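Local coordinates for putative hydrolase (Bacteroides ovatus, PDB 4HBS), which is a putative hydrolase of unknown substrate, folded as a five-bladed beta-propeller and probably related to the beta-fructosidase-like glycosidases, at residues V61-L66 and N360-L365; N70-F75 and N97-Q102. All coordinates share one frame; numbering follows the deposited sequence.

Contact 1. Residues V61-L66 and N360-L365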
# COMPACT_ATOMS: atom_id res chain seq x y z
N VAL A 61 2.82 0.70 3.19
CA VAL A 61 1.71 1.17 4.04
C VAL A 61 0.41 0.62 3.45
O VAL A 61 -0.26 1.29 2.67
CB VAL A 61 1.70 2.73 4.24
CG1 VAL A 61 0.70 3.15 5.30
CG2 VAL A 61 3.10 3.25 4.61
N PHE A 62 0.13 -0.65 3.77
CA PHE A 62 -1.05 -1.39 3.30
C PHE A 62 -1.84 -1.88 4.49
O PHE A 62 -1.28 -2.58 5.32
CB PHE A 62 -0.62 -2.60 2.47
CG PHE A 62 0.14 -2.34 1.20
CD1 PHE A 62 1.50 -2.04 1.24
CD2 PHE A 62 -0.42 -2.62 -0.03
CE1 PHE A 62 2.23 -1.87 0.06
CE2 PHE A 62 0.31 -2.47 -1.21
CZ PHE A 62 1.63 -2.07 -1.15
N THR A 63 -3.15 -1.57 4.56
CA THR A 63 -4.02 -2.02 5.64
C THR A 63 -4.87 -3.21 5.22
O THR A 63 -5.09 -3.44 4.02
CB THR A 63 -4.92 -0.91 6.13
OG1 THR A 63 -5.59 -0.37 5.01
CG2 THR A 63 -4.18 0.15 6.84
N THR A 64 -5.34 -3.96 6.21
CA THR A 64 -6.21 -5.11 6.04
C THR A 64 -6.98 -5.26 7.32
O THR A 64 -6.40 -5.71 8.32
CB THR A 64 -5.40 -6.37 5.69
OG1 THR A 64 -4.92 -6.27 4.35
CG2 THR A 64 -6.21 -7.67 5.82
N GLY A 65 -8.25 -4.85 7.32
CA GLY A 65 -9.11 -5.00 8.48
C GLY A 65 -9.21 -6.48 8.83
O GLY A 65 -9.30 -7.31 7.92
N LEU A 66 -9.11 -6.82 10.14
CA LEU A 66 -9.17 -8.21 10.60
C LEU A 66 -10.53 -8.51 11.21
O LEU A 66 -11.27 -7.59 11.55
CB LEU A 66 -8.04 -8.47 11.61
CG LEU A 66 -6.62 -8.30 11.08
CD1 LEU A 66 -5.62 -8.51 12.17
CD2 LEU A 66 -6.34 -9.22 9.93
N ASN A 360 -2.34 4.64 -1.83
CA ASN A 360 -3.10 3.50 -1.34
C ASN A 360 -4.40 3.89 -0.74
O ASN A 360 -4.53 4.97 -0.19
CB ASN A 360 -2.28 2.72 -0.32
CG ASN A 360 -1.20 1.89 -0.95
OD1 ASN A 360 -1.12 1.74 -2.18
ND2 ASN A 360 -0.34 1.31 -0.13
N ILE A 361 -5.36 2.96 -0.79
CA ILE A 361 -6.74 3.10 -0.33
C ILE A 361 -6.89 2.23 0.93
O ILE A 361 -6.30 1.15 0.99
CB ILE A 361 -7.64 2.69 -1.55
CG1 ILE A 361 -8.07 3.93 -2.33
CG2 ILE A 361 -8.81 1.77 -1.21
CD1 ILE A 361 -9.18 4.71 -1.69
N HIS A 362 -7.62 2.73 1.97
CA HIS A 362 -7.75 2.03 3.27
C HIS A 362 -9.22 1.95 3.73
O HIS A 362 -9.63 2.67 4.65
CB HIS A 362 -6.89 2.73 4.34
CG HIS A 362 -5.46 2.87 3.95
ND1 HIS A 362 -4.64 1.76 3.83
CD2 HIS A 362 -4.77 3.97 3.58
CE1 HIS A 362 -3.47 2.22 3.45
NE2 HIS A 362 -3.49 3.54 3.28
N PRO A 363 -10.00 1.01 3.16
CA PRO A 363 -11.40 0.82 3.59
C PRO A 363 -11.58 0.59 5.09
O PRO A 363 -12.58 1.02 5.64
CB PRO A 363 -11.84 -0.42 2.82
CG PRO A 363 -10.97 -0.46 1.65
CD PRO A 363 -9.64 0.05 2.10
N ALA A 364 -10.62 -0.11 5.74
CA ALA A 364 -10.67 -0.39 7.18
C ALA A 364 -10.69 0.89 8.05
O ALA A 364 -11.26 0.86 9.14
CB ALA A 364 -9.48 -1.24 7.57
N LEU A 365 -10.07 1.99 7.57
CA LEU A 365 -10.01 3.26 8.31
C LEU A 365 -11.20 4.15 8.04
O LEU A 365 -11.38 5.13 8.77
CB LEU A 365 -8.72 4.02 7.96
CG LEU A 365 -7.42 3.25 8.18
CD1 LEU A 365 -6.23 4.09 7.78
CD2 LEU A 365 -7.29 2.80 9.61
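Thr63 and His362 meet where two blades of the five-bladed beta-propeller come together. Strand 60-65 is an edge strand of one sheet and strand 356-361 an edge strand of a different one, both close to the centre of the molecule. The two segments run within 25° of each other, but no backbone hydrogen bond joins them, and side chains do the bridging.

The tight part runs from Val61 to Thr63. Asn360 ND2 gives a hydrogen bond to Val61 O, 2.8 Å long and fairly straight. The donor stands well above the carbonyl plane, whereas Val61 O lies in the plane of the Asn360 amide. The same nitrogen sits over the centre of the Phe62 ring, 3.7 Å above its plane, so the phenyl face and the carbonyl oxygen both hold the amide end in place. Asn360 OD1 has a weak bond from Trp299 NE1. Val61, with a positive phi of 71°, pairs together with Phe62 opposite Ser74 in a G1 beta bulge, and its carbonyl oxygen also lies in the plane of the His362 ring, 3.4 Å from CE1. A chi1 of 52° sets Thr63 OG1 between its own backbone N and carbonyl carbon, and that hydroxyl makes a 2.6 Å hydrogen bond with His362 ND1, near the plane of the imidazole. The other ring nitrogen of His362, NE2, is hydrogen-bonded to Ser374 OG on the adjacent strand 371-377, so the imidazole is fixed at both nitrogens.

Beyond Thr63 the contact becomes looser and more open to solvent. Gly65 is exposed and Ala364 partly so, and what remains is Ala364 CB resting 3.8 Å from Gly65 N.

Contact 2. Residues N70-F75 and N97-Q102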
# COMPACT_ATOMS: atom_id res chain seq x y z
N ASN A 70 -9.17 -5.51 14.85
CA ASN A 70 -7.86 -4.90 14.65
C ASN A 70 -7.62 -4.68 13.17
O ASN A 70 -8.39 -5.18 12.34
CB ASN A 70 -6.75 -5.78 15.23
CG ASN A 70 -6.92 -6.15 16.68
OD1 ASN A 70 -7.41 -5.37 17.48
ND2 ASN A 70 -6.54 -7.37 17.04
N ILE A 71 -6.54 -3.94 12.83
CA ILE A 71 -6.14 -3.65 11.45
C ILE A 71 -4.68 -4.04 11.30
O ILE A 71 -3.86 -3.69 12.15
CB ILE A 71 -6.36 -2.15 11.07
CG1 ILE A 71 -7.85 -1.80 11.15
CG2 ILE A 71 -5.79 -1.85 9.66
CD1 ILE A 71 -8.13 -0.40 11.08
N PHE A 72 -4.36 -4.76 10.22
CA PHE A 72 -3.01 -5.21 9.93
C PHE A 72 -2.35 -4.21 8.98
O PHE A 72 -2.90 -3.94 7.92
CB PHE A 72 -3.05 -6.63 9.33
CG PHE A 72 -1.77 -7.05 8.66
CD1 PHE A 72 -0.74 -7.63 9.39
CD2 PHE A 72 -1.55 -6.79 7.32
CE1 PHE A 72 0.47 -7.95 8.78
CE2 PHE A 72 -0.34 -7.11 6.71
CZ PHE A 72 0.67 -7.68 7.45
N TRP A 73 -1.16 -3.70 9.33
CA TRP A 73 -0.40 -2.76 8.50
C TRP A 73 0.88 -3.42 8.06
O TRP A 73 1.57 -3.97 8.91
CB TRP A 73 -0.04 -1.50 9.30
CG TRP A 73 -1.21 -0.67 9.70
CD1 TRP A 73 -2.15 -0.98 10.64
CD2 TRP A 73 -1.52 0.64 9.23
NE1 TRP A 73 -3.04 0.06 10.78
CE2 TRP A 73 -2.66 1.08 9.94
CE3 TRP A 73 -0.96 1.49 8.25
CZ2 TRP A 73 -3.27 2.31 9.68
CZ3 TRP A 73 -1.55 2.72 8.01
CH2 TRP A 73 -2.69 3.12 8.72
N SER A 74 1.22 -3.36 6.75
CA SER A 74 2.50 -3.88 6.26
C SER A 74 3.29 -2.76 5.63
O SER A 74 2.72 -1.86 5.00
CB SER A 74 2.32 -5.02 5.27
OG SER A 74 1.70 -4.64 4.06
N PHE A 75 4.62 -2.79 5.80
CA PHE A 75 5.52 -1.78 5.27
C PHE A 75 6.62 -2.43 4.52
O PHE A 75 6.96 -3.58 4.78
CB PHE A 75 6.11 -0.91 6.40
CG PHE A 75 5.07 -0.33 7.33
CD1 PHE A 75 4.56 -1.07 8.38
CD2 PHE A 75 4.56 0.96 7.12
CE1 PHE A 75 3.55 -0.57 9.19
CE2 PHE A 75 3.54 1.46 7.94
CZ PHE A 75 3.05 0.69 8.97
N ASN A 97 11.18 -5.05 5.03
CA ASN A 97 9.75 -5.11 5.30
C ASN A 97 9.51 -5.34 6.78
O ASN A 97 10.40 -5.81 7.50
CB ASN A 97 9.03 -6.18 4.46
CG ASN A 97 9.63 -7.55 4.59
OD1 ASN A 97 9.64 -8.12 5.67
ND2 ASN A 97 10.16 -8.11 3.51
N SER A 98 8.32 -5.00 7.22
CA SER A 98 7.92 -5.14 8.61
C SER A 98 6.43 -5.06 8.69
O SER A 98 5.78 -4.67 7.71
CB SER A 98 8.57 -4.07 9.48
OG SER A 98 8.34 -2.77 8.99
N ILE A 99 5.86 -5.47 9.82
CA ILE A 99 4.42 -5.45 10.00
C ILE A 99 4.08 -4.86 11.37
O ILE A 99 4.94 -4.67 12.24
CB ILE A 99 3.79 -6.86 9.78
CG1 ILE A 99 4.20 -7.86 10.90
CG2 ILE A 99 4.14 -7.39 8.37
CD1 ILE A 99 3.64 -9.27 10.78
N MSE A 100 2.80 -4.54 11.52
CA MSE A 100 2.24 -3.94 12.74
C MSE A 100 0.74 -4.28 12.81
O MSE A 100 0.13 -4.57 11.78
CB MSE A 100 2.48 -2.41 12.68
CG MSE A 100 1.87 -1.60 13.82
SE MSE A 100 0.16 -0.89 13.39
CE MSE A 100 0.71 0.48 12.37
N VAL A 101 0.18 -4.28 14.03
CA VAL A 101 -1.26 -4.50 14.27
C VAL A 101 -1.80 -3.29 15.00
O VAL A 101 -1.29 -2.95 16.06
CB VAL A 101 -1.59 -5.79 15.09
CG1 VAL A 101 -3.10 -5.92 15.26
CG2 VAL A 101 -1.01 -7.04 14.43
N GLN A 102 -2.82 -2.63 14.44
CA GLN A 102 -3.48 -1.50 15.07
C GLN A 102 -4.70 -2.01 15.78
O GLN A 102 -5.54 -2.61 15.12
CB GLN A 102 -3.88 -0.45 14.04
CG GLN A 102 -4.66 0.74 14.60
CD GLN A 102 -5.21 1.63 13.54
OE1 GLN A 102 -5.10 1.37 12.35
NE2 GLN A 102 -5.87 2.69 13.94
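Trp73 and Gln102 are joined by a side-chain hydrogen bond near the Gln102 end of a regular antiparallel pairing. Six backbone bonds come first: Ile71 with Gln102, Trp73 with Met100 and Phe75 with Ser98 each exchange two, as expected of hydrogen-bonded pairs. Trp73 NE1 then donates to Gln102 OE1 at 2.9 Å, with the oxygen near the indole plane and the donor tilted 24° from the amide's carbonyl plane. Gln102 reaches it in extended form, CG anti to its backbone N (chi1 176°), while its NE2 bonds Tyr45 OH. A bound glycerol lies about 3 Å from this side chain.

On the same face of the sheet Met100, present as selenomethionine, bends back so that CE lies over the five-membered ring of Trp73, 3.7 Å from its centroid, a CH-pi contact. SE sits obliquely beside it, at 4.1 Å from that centroid. An alanine at Trp73 would probably leave Gln102 OE1 without its indole donor and open a gap beside the Met100 methyl. Met100 CB meets the edge of the Phe75 ring at CE1. On the other face, Phe72 CZ packs at 3.6 Å against Ile99 CG2.

Strand 60-65 lies beyond strand 71-75, and strand 111-113 beyond 98-102, with Val101 bonded to Val112 through the backbone. Phe49 and Trp55 meet the Trp73 and Phe75 rings, and strand 169-178 of the next sheet packs Met170 and Met172 on Phe72.

Contact 2 lies within a blade, whereas contact 1 joins blades. They meet in one sheet, where strand 60-65 of contact 1 pairs with strand 71-75 of contact 2 through Thr64 O to Phe72 N and Phe62 O to Ser74 N, and contact 2 is nested inside the long chain loop that contact 1 closes. Both are mainly buried, but contact 1 opens toward solvent at Gly65, while none of the touching residues of contact 2 is exposed. Their chemistry follows: main-chain bonding dominates within the sheet, and polar side chains bridge the two sheets. Trp73 connects the two, its indole packing on Val61 CG1 and Thr63 CG2.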